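Local structure of histidinol-phosphatase (Bordetella pertussis, 3FVV) at residues A[154-166]-A[183-196]. The protein probably hydrolyses L-histidinol phosphate to L-histidinol and phosphate, as a magnesium-dependent phosphatase of the HAD-like superfamily. Sequence-based numbering, arbitrary orientation.
With SO4 (sulfate ion), chain C.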
loop_
_atom_site.group_PDB
_atom_site.type_symbol
_atom_site.label_atom_id
_atom_site.label_comp_id
_atom_site.label_asym_id
_atom_site.label_seq_id
_atom_site.Cartn_x
_atom_site.Cartn_y
_atom_site.Cartn_z
ATOM N N PRO A 154 11.043 -4.375 2.240
ATOM C CA PRO A 154 9.932 -3.466 2.113
ATOM C C PRO A 154 9.273 -3.543 0.739
ATOM O O PRO A 154 9.948 -3.788 -0.280
ATOM C CB PRO A 154 10.529 -2.080 2.372
ATOM C CG PRO A 154 12.007 -2.272 2.519
ATOM C CD PRO A 154 12.325 -3.713 2.555
ATOM N N SER A 155 7.959 -3.380 0.735
ATOM C CA SER A 155 7.170 -3.395 -0.493
ATOM C C SER A 155 7.102 -1.965 -1.025
ATOM O O SER A 155 6.082 -1.297 -1.027
ATOM C CB SER A 155 5.808 -4.011 -0.232
ATOM O OG SER A 155 5.249 -4.389 -1.464
ATOM N N PHE A 156 8.270 -1.513 -1.446
ATOM C CA PHE A 156 8.470 -0.112 -1.840
ATOM C C PHE A 156 9.484 -0.050 -2.963
ATOM O O PHE A 156 10.544 -0.668 -2.902
ATOM C CB PHE A 156 8.903 0.721 -0.643
ATOM C CG PHE A 156 9.136 2.170 -0.956
ATOM C CD1 PHE A 156 8.101 2.990 -1.262
ATOM C CD2 PHE A 156 10.435 2.708 -0.891
ATOM C CE1 PHE A 156 8.315 4.363 -1.554
ATOM C CE2 PHE A 156 10.679 4.060 -1.131
ATOM C CZ PHE A 156 9.595 4.898 -1.470
ATOM N N ARG A 157 9.113 0.671 -4.004
ATOM C CA ARG A 157 9.944 0.781 -5.177
ATOM C C ARG A 157 10.354 -0.592 -5.730
ATOM O O ARG A 157 9.500 -1.419 -6.030
ATOM C CB ARG A 157 11.165 1.653 -4.870
ATOM C CG ARG A 157 10.809 3.036 -4.522
ATOM C CD ARG A 157 12.034 3.932 -4.569
ATOM N NE ARG A 157 11.614 5.335 -4.491
ATOM C CZ ARG A 157 12.094 6.255 -3.632
ATOM N NH1 ARG A 157 13.064 5.962 -2.757
ATOM N NH2 ARG A 157 11.617 7.509 -3.651
ATOM N N GLU A 158 11.660 -0.828 -5.865
ATOM C CA GLU A 158 12.146 -2.081 -6.421
ATOM C C GLU A 158 11.766 -3.250 -5.503
ATOM O O GLU A 158 11.715 -4.387 -5.942
ATOM C CB GLU A 158 13.699 -2.094 -6.643
ATOM C CG GLU A 158 14.404 -0.724 -6.926
ATOM C CD GLU A 158 14.847 0.035 -5.621
ATOM O OE1 GLU A 158 15.686 -0.499 -4.823
ATOM O OE2 GLU A 158 14.387 1.190 -5.402
ATOM N N GLY A 159 11.573 -2.982 -4.201
ATOM C CA GLY A 159 11.125 -4.023 -3.281
ATOM C C GLY A 159 9.776 -4.623 -3.643
ATOM O O GLY A 159 9.517 -5.794 -3.337
ATOM N N LYS A 160 8.891 -3.840 -4.264
ATOM C CA LYS A 160 7.617 -4.403 -4.693
ATOM C C LYS A 160 7.873 -5.532 -5.683
ATOM O O LYS A 160 7.181 -6.554 -5.630
ATOM C CB LYS A 160 6.713 -3.361 -5.298
ATOM C CG LYS A 160 6.209 -2.354 -4.290
ATOM C CD LYS A 160 4.896 -1.685 -4.759
ATOM C CE LYS A 160 4.404 -0.713 -3.696
ATOM N NZ LYS A 160 3.166 0.007 -4.111
ATOM N N VAL A 161 8.897 -5.387 -6.536
ATOM C CA VAL A 161 9.208 -6.420 -7.528
ATOM C C VAL A 161 9.707 -7.687 -6.864
ATOM O O VAL A 161 9.156 -8.789 -7.102
ATOM C CB VAL A 161 10.150 -5.924 -8.701
ATOM C CG1 VAL A 161 10.276 -7.039 -9.812
ATOM C CG2 VAL A 161 9.617 -4.637 -9.304
ATOM N N VAL A 162 10.708 -7.545 -6.005
ATOM C CA VAL A 162 11.220 -8.664 -5.219
ATOM C C VAL A 162 10.061 -9.388 -4.457
ATOM O O VAL A 162 9.863 -10.597 -4.586
ATOM C CB VAL A 162 12.345 -8.146 -4.247
ATOM C CG1 VAL A 162 12.856 -9.225 -3.267
ATOM C CG2 VAL A 162 13.504 -7.587 -5.063
ATOM N N ARG A 163 9.239 -8.618 -3.733
ATOM C CA ARG A 163 8.211 -9.215 -2.916
ATOM C C ARG A 163 7.174 -9.956 -3.756
ATOM O O ARG A 163 6.730 -11.011 -3.391
ATOM C CB ARG A 163 7.543 -8.138 -2.020
ATOM C CG ARG A 163 8.443 -7.681 -0.919
ATOM C CD ARG A 163 8.575 -8.795 0.201
ATOM N NE ARG A 163 7.239 -9.170 0.660
ATOM C CZ ARG A 163 6.516 -8.481 1.550
ATOM N NH1 ARG A 163 6.987 -7.396 2.103
ATOM N NH2 ARG A 163 5.277 -8.847 1.856
ATOM N N VAL A 164 6.806 -9.398 -4.897
ATOM C CA VAL A 164 5.843 -10.032 -5.752
ATOM C C VAL A 164 6.455 -11.348 -6.254
ATOM O O VAL A 164 5.773 -12.387 -6.293
ATOM C CB VAL A 164 5.467 -9.108 -6.936
ATOM C CG1 VAL A 164 4.746 -9.899 -7.965
ATOM C CG2 VAL A 164 4.576 -7.908 -6.446
ATOM N N ASN A 165 7.727 -11.333 -6.673
ATOM C CA ASN A 165 8.324 -12.594 -7.208
ATOM C C ASN A 165 8.461 -13.662 -6.084
ATOM O O ASN A 165 8.139 -14.869 -6.289
ATOM C CB ASN A 165 9.619 -12.342 -7.972
ATOM C CG ASN A 165 9.402 -11.562 -9.290
ATOM O OD1 ASN A 165 10.171 -10.622 -9.623
ATOM N ND2 ASN A 165 8.378 -11.937 -10.027
ATOM N N GLN A 166 8.820 -13.212 -4.881
ATOM C CA GLN A 166 8.900 -14.146 -3.748
ATOM C C GLN A 166 7.545 -14.737 -3.442
ATOM O O GLN A 166 7.456 -15.921 -3.236
ATOM C CB GLN A 166 9.503 -13.501 -2.516
ATOM C CG GLN A 166 10.900 -13.058 -2.758
ATOM C CD GLN A 166 11.515 -12.286 -1.635
ATOM O OE1 GLN A 166 10.880 -11.431 -0.995
ATOM N NE2 GLN A 166 12.822 -12.533 -1.421
ATOM N N PHE A 183 -0.713 -4.240 -13.377
ATOM C CA PHE A 183 -0.383 -3.517 -12.150
ATOM C C PHE A 183 -0.914 -2.099 -12.336
ATOM O O PHE A 183 -0.665 -1.479 -13.374
ATOM C CB PHE A 183 1.119 -3.511 -11.848
ATOM C CG PHE A 183 1.492 -2.753 -10.595
ATOM C CD1 PHE A 183 0.792 -2.937 -9.393
ATOM C CD2 PHE A 183 2.558 -1.864 -10.611
ATOM C CE1 PHE A 183 1.119 -2.235 -8.265
ATOM C CE2 PHE A 183 2.926 -1.183 -9.472
ATOM C CZ PHE A 183 2.195 -1.332 -8.299
ATOM N N TYR A 184 -1.760 -1.666 -11.402
ATOM C CA TYR A 184 -2.269 -0.343 -11.339
ATOM C C TYR A 184 -1.505 0.494 -10.293
ATOM O O TYR A 184 -1.389 0.085 -9.154
ATOM C CB TYR A 184 -3.752 -0.383 -10.925
ATOM C CG TYR A 184 -4.698 -1.116 -11.855
ATOM C CD1 TYR A 184 -5.580 -0.425 -12.661
ATOM C CD2 TYR A 184 -4.740 -2.504 -11.885
ATOM C CE1 TYR A 184 -6.451 -1.096 -13.479
ATOM C CE2 TYR A 184 -5.585 -3.181 -12.729
ATOM C CZ TYR A 184 -6.457 -2.466 -13.509
ATOM O OH TYR A 184 -7.326 -3.143 -14.328
ATOM N N SER A 185 -0.979 1.667 -10.659
ATOM C CA SER A 185 -0.369 2.541 -9.688
ATOM C C SER A 185 -0.379 3.985 -10.143
ATOM O O SER A 185 -0.541 4.271 -11.297
ATOM C CB SER A 185 1.071 2.103 -9.298
ATOM O OG SER A 185 1.512 2.820 -8.123
ATOM N N ASP A 186 -0.132 4.880 -9.199
ATOM C CA ASP A 186 -0.256 6.337 -9.413
ATOM C C ASP A 186 1.073 7.054 -9.469
ATOM O O ASP A 186 1.095 8.210 -9.881
ATOM C CB ASP A 186 -0.988 6.988 -8.266
ATOM C CG ASP A 186 -0.218 6.880 -6.962
ATOM O OD1 ASP A 186 0.180 5.767 -6.667
ATOM O OD2 ASP A 186 0.050 7.887 -6.282
ATOM N N SER A 187 2.144 6.372 -9.069
ATOM C CA SER A 187 3.392 7.014 -8.653
ATOM C C SER A 187 4.617 6.568 -9.421
ATOM O O SER A 187 4.768 5.379 -9.754
ATOM C CB SER A 187 3.650 6.660 -7.197
ATOM O OG SER A 187 4.912 7.134 -6.773
ATOM N N VAL A 188 5.548 7.505 -9.623
ATOM C CA VAL A 188 6.794 7.196 -10.293
ATOM C C VAL A 188 7.614 6.250 -9.444
ATOM O O VAL A 188 8.446 5.535 -9.988
ATOM C CB VAL A 188 7.611 8.466 -10.682
ATOM C CG1 VAL A 188 8.940 8.086 -11.293
ATOM C CG2 VAL A 188 6.830 9.321 -11.694
ATOM N N ASN A 189 7.348 6.201 -8.129
ATOM C CA ASN A 189 7.964 5.202 -7.249
ATOM C C ASN A 189 7.744 3.785 -7.725
ATOM O O ASN A 189 8.550 2.915 -7.467
ATOM C CB ASN A 189 7.424 5.284 -5.824
ATOM C CG ASN A 189 8.024 6.442 -4.994
ATOM O OD1 ASN A 189 7.378 6.956 -4.065
ATOM N ND2 ASN A 189 9.240 6.783 -5.260
ATOM N N ASP A 190 6.624 3.543 -8.383
ATOM C CA ASP A 190 6.267 2.190 -8.843
ATOM C C ASP A 190 6.590 1.840 -10.311
ATOM O O ASP A 190 6.156 0.781 -10.836
ATOM C CB ASP A 190 4.794 1.936 -8.579
ATOM C CG ASP A 190 4.537 1.472 -7.145
ATOM O OD1 ASP A 190 5.513 0.964 -6.548
ATOM O OD2 ASP A 190 3.387 1.622 -6.638
ATOM N N VAL A 191 7.397 2.654 -10.966
ATOM C CA VAL A 191 7.873 2.309 -12.314
ATOM C C VAL A 191 8.537 0.906 -12.303
ATOM O O VAL A 191 8.359 0.122 -13.215
ATOM C CB VAL A 191 8.822 3.429 -12.852
ATOM C CG1 VAL A 191 9.679 2.967 -14.169
ATOM C CG2 VAL A 191 8.026 4.772 -13.048
ATOM N N PRO A 192 9.261 0.545 -11.227
ATOM C CA PRO A 192 9.841 -0.797 -11.262
ATOM C C PRO A 192 8.862 -1.922 -11.477
ATOM O O PRO A 192 9.038 -2.711 -12.435
ATOM C CB PRO A 192 10.547 -0.904 -9.912
ATOM C CG PRO A 192 11.038 0.477 -9.661
ATOM C CD PRO A 192 9.920 1.385 -10.205
ATOM N N LEU A 193 7.778 -1.974 -10.684
ATOM C CA LEU A 193 6.783 -3.021 -10.901
ATOM C C LEU A 193 5.943 -2.773 -12.194
ATOM O O LEU A 193 5.523 -3.720 -12.871
ATOM C CB LEU A 193 5.872 -3.202 -9.681
ATOM C CG LEU A 193 4.908 -4.377 -9.760
ATOM C CD1 LEU A 193 5.636 -5.645 -10.163
ATOM C CD2 LEU A 193 4.224 -4.555 -8.439
ATOM N N LEU A 194 5.702 -1.515 -12.530
ATOM C CA LEU A 194 4.953 -1.217 -13.715
ATOM C C LEU A 194 5.715 -1.768 -14.937
ATOM O O LEU A 194 5.109 -2.319 -15.858
ATOM C CB LEU A 194 4.666 0.270 -13.840
ATOM C CG LEU A 194 3.583 0.911 -12.976
ATOM C CD1 LEU A 194 3.670 2.402 -13.077
ATOM C CD2 LEU A 194 2.174 0.415 -13.392
ATOM N N GLU A 195 7.041 -1.687 -14.894
ATOM C CA GLU A 195 7.903 -2.195 -15.984
ATOM C C GLU A 195 7.979 -3.704 -16.062
ATOM O O GLU A 195 8.274 -4.253 -17.095
ATOM C CB GLU A 195 9.304 -1.584 -15.846
ATOM C CG GLU A 195 9.370 -0.186 -16.425
ATOM C CD GLU A 195 10.747 0.447 -16.313
ATOM O OE1 GLU A 195 11.619 -0.128 -15.609
ATOM O OE2 GLU A 195 10.951 1.533 -16.913
ATOM N N ALA A 196 7.680 -4.375 -14.966
ATOM C CA ALA A 196 7.843 -5.823 -14.843
ATOM C C ALA A 196 6.653 -6.618 -15.413
ATOM O O ALA A 196 6.830 -7.756 -15.838
ATOM C CB ALA A 196 8.078 -6.201 -13.385
HETATM S S SO4 C . 1.472 2.595 -1.633
HETATM O O1 SO4 C . 0.153 1.859 -1.695
HETATM O O2 SO4 C . 2.672 1.698 -1.852
HETATM O O3 SO4 C . 1.333 3.702 -2.565
HETATM O O4 SO4 C . 1.680 3.180 -0.299
HETATM O O HOH W 1 6.700 1.973 -4.250
HETATM O O HOH W 2 7.509 -0.712 -7.852
#
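Lys160 reaches Asp190 on a chain that leaves beside its own backbone N (chi1 -69°) and then runs extended to NZ, long enough to carry a charge from the first turn of helix 158-170 into the pocket that holds the sulfate. NZ gives a hydrogen bond and salt bridge to Asp190 OD2 (3.0 Å), meeting the syn lone pair, while Ser185 OG donates to the anti lone pair; two donors thus grip OD2. NZ also forms a salt bridge with Asp10 and hydrogen bonds to Val114 O and sulfate O2 (2.9 Å). Asp190 OD1 accepts from two waters, one held by Arg157 N, the other bridging Arg157 O and Leu193 N, which completes the hold on the carboxylate. Behind this polar end the helices, their segments here inclined at 47°, pack through compact apolar side chains, short enough for axes 7.8 Å apart: Val161 CG2 lies 3.9 Å from Pro192 CB, and Val164 CG2 meets Leu193 CD2 (3.9 Å), the methyl that covers the centre of one face of the Phe183 ring. Sulfate, also bound by Leu11 N, Asp12 N, Thr115 OG1 and Ala116 N, probably marks the phosphate site; a lysine joined to acidic residues beside it is characteristic of the Rossmann-like HAD phosphatase core.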